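Local coordinates for protein nicotinate-nucleotide diphosphorylase (Carboxylating) (Streptococcus pyogenes GA06023, PDB 5HUO) that catalyses the conversion of quinolinate and 5-phospho-alpha-D-ribose 1-diphosphate to nicotinate ribonucleotide, carbon dioxide and diphosphate in the synthesis of NAD(+), at residues Ala143-Ala148 with Gly293-Ser298. Sequence-based numbering, arbitrary orientation.
Sequences ASMTAA and GSLTHS. With SO4 (sulfate ion), chain I.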
loop_
_atom_site.group_PDB
_atom_site.type_symbol
_atom_site.label_atom_id
_atom_site.label_comp_id
_atom_site.label_asym_id
_atom_site.label_seq_id
_atom_site.Cartn_x
_atom_site.Cartn_y
_atom_site.Cartn_z
ATOM N N ALA A 143 1.357 -28.091 -11.673
ATOM C CA ALA A 143 0.242 -29.092 -11.683
ATOM C C ALA A 143 0.689 -30.363 -12.405
ATOM O O ALA A 143 0.536 -31.472 -11.900
ATOM C CB ALA A 143 -0.980 -28.526 -12.315
ATOM N N SER A 144 1.318 -30.150 -13.547
ATOM C CA SER A 144 1.865 -31.225 -14.379
ATOM C C SER A 144 2.839 -32.088 -13.564
ATOM O O SER A 144 2.781 -33.331 -13.539
ATOM C CB SER A 144 2.552 -30.656 -15.585
ATOM O OG SER A 144 1.629 -30.054 -16.498
ATOM N N MET A 145 3.758 -31.411 -12.906
ATOM C CA MET A 145 4.794 -32.121 -12.152
ATOM C C MET A 145 4.190 -32.911 -10.982
ATOM O O MET A 145 4.589 -34.042 -10.729
ATOM C CB MET A 145 5.870 -31.161 -11.660
ATOM C CG MET A 145 7.100 -31.881 -11.154
ATOM S SD MET A 145 8.230 -30.630 -10.572
ATOM C CE MET A 145 9.555 -31.650 -9.858
ATOM N N THR A 146 3.262 -32.276 -10.279
ATOM C CA THR A 146 2.529 -32.928 -9.184
ATOM C C THR A 146 1.811 -34.194 -9.686
ATOM O O THR A 146 1.981 -35.280 -9.146
ATOM C CB THR A 146 1.505 -31.985 -8.568
ATOM O OG1 THR A 146 2.183 -30.849 -8.038
ATOM C CG2 THR A 146 0.736 -32.680 -7.454
ATOM N N ALA A 147 1.103 -34.044 -10.795
ATOM C CA ALA A 147 0.447 -35.167 -11.467
ATOM C C ALA A 147 1.399 -36.278 -11.813
ATOM O O ALA A 147 1.091 -37.450 -11.617
ATOM C CB ALA A 147 -0.266 -34.722 -12.716
ATOM N N ALA A 148 2.563 -35.908 -12.309
ATOM C CA ALA A 148 3.600 -36.890 -12.677
ATOM C C ALA A 148 4.094 -37.671 -11.442
ATOM O O ALA A 148 4.356 -38.875 -11.514
ATOM C CB ALA A 148 4.757 -36.202 -13.361
ATOM N N GLY A 293 9.515 -30.822 -1.757
ATOM C CA GLY A 293 9.801 -29.415 -2.097
ATOM C C GLY A 293 9.935 -29.121 -3.580
ATOM O O GLY A 293 9.678 -28.012 -4.016
ATOM N N SER A 294 10.381 -30.124 -4.340
ATOM C CA SER A 294 10.679 -29.931 -5.779
ATOM C C SER A 294 9.465 -29.549 -6.593
ATOM O O SER A 294 9.536 -28.865 -7.606
ATOM C CB SER A 294 11.270 -31.182 -6.358
ATOM O OG SER A 294 12.410 -31.530 -5.632
ATOM N N LEU A 295 8.324 -30.005 -6.111
ATOM C CA LEU A 295 7.048 -29.684 -6.784
ATOM C C LEU A 295 6.851 -28.193 -6.944
ATOM O O LEU A 295 6.253 -27.749 -7.938
ATOM C CB LEU A 295 5.871 -30.240 -5.988
ATOM C CG LEU A 295 5.772 -31.767 -5.981
ATOM C CD1 LEU A 295 4.534 -32.154 -5.182
ATOM C CD2 LEU A 295 5.680 -32.303 -7.393
ATOM N N THR A 296 7.355 -27.431 -5.985
ATOM C CA THR A 296 7.194 -25.971 -5.999
ATOM C C THR A 296 8.486 -25.212 -6.226
ATOM O O THR A 296 8.468 -24.186 -6.889
ATOM C CB THR A 296 6.518 -25.468 -4.714
ATOM O OG1 THR A 296 7.200 -26.016 -3.573
ATOM C CG2 THR A 296 5.103 -25.913 -4.682
ATOM N N HIS A 297 9.607 -25.717 -5.746
ATOM C CA HIS A 297 10.886 -24.934 -5.925
ATOM C C HIS A 297 11.632 -25.180 -7.240
ATOM O O HIS A 297 12.513 -24.415 -7.590
ATOM C CB HIS A 297 11.833 -25.004 -4.696
ATOM C CG HIS A 297 12.456 -26.336 -4.429
ATOM N ND1 HIS A 297 13.151 -27.055 -5.384
ATOM C CD2 HIS A 297 12.553 -27.056 -3.280
ATOM C CE1 HIS A 297 13.633 -28.167 -4.848
ATOM N NE2 HIS A 297 13.272 -28.202 -3.578
ATOM N N SER A 298 11.285 -26.256 -7.949
ATOM C CA SER A 298 12.044 -26.751 -9.125
ATOM C C SER A 298 11.128 -27.297 -10.241
ATOM O O SER A 298 11.503 -28.201 -10.979
ATOM C CB SER A 298 13.039 -27.841 -8.716
ATOM O OG SER A 298 14.093 -27.301 -7.942
HETATM S S SO4 I . 12.983 -31.324 -0.792
HETATM O O1 SO4 I . 13.447 -32.598 -1.357
HETATM O O2 SO4 I . 11.555 -31.453 -0.509
HETATM O O3 SO4 I . 13.585 -31.144 0.517
HETATM O O4 SO4 I . 13.289 -30.155 -1.648
#
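Where the long helix 122-153 passes the short helix 294-297 that follows barrel strand 289-291, Met-145 meets Ser-294 and Leu-295, and Thr-146 meets Leu-295, by van der Waals packing with no hydrogen bond across it. Met-145 swings CG to the side away from its backbone N (chi1 -167°) and runs straight from there to the first turn of the short helix, laying its methyl CE 3.6 Å from Ser-294 O; an unbranched, flexible side chain suits this span. The Leu-295 fork packs beside it: CD2 lies 4.0 Å from Met-145 CG and 3.7 Å from Thr-146 CA, so one branch packs against both side chain and backbone. Thr-146 suits the buried spot because OG1 bonds back to Ile-142 O within its own helix, while Val-178 of helix 171-180 packs against the same side chain.

A sulfate, probably from the crystallisation liquor, sits beside the short helix. His-297 NE2 donates to its O4 at 2.7 Å, nearly straight at 161°, while ND1 pairs with Ser-298 OG, which fixes the ring's rotation. Lys-165 NZ also binds the ion. Such an anion site is consistent with the phosphate-binding end of the type II phosphoribosyltransferase alpha/beta barrel.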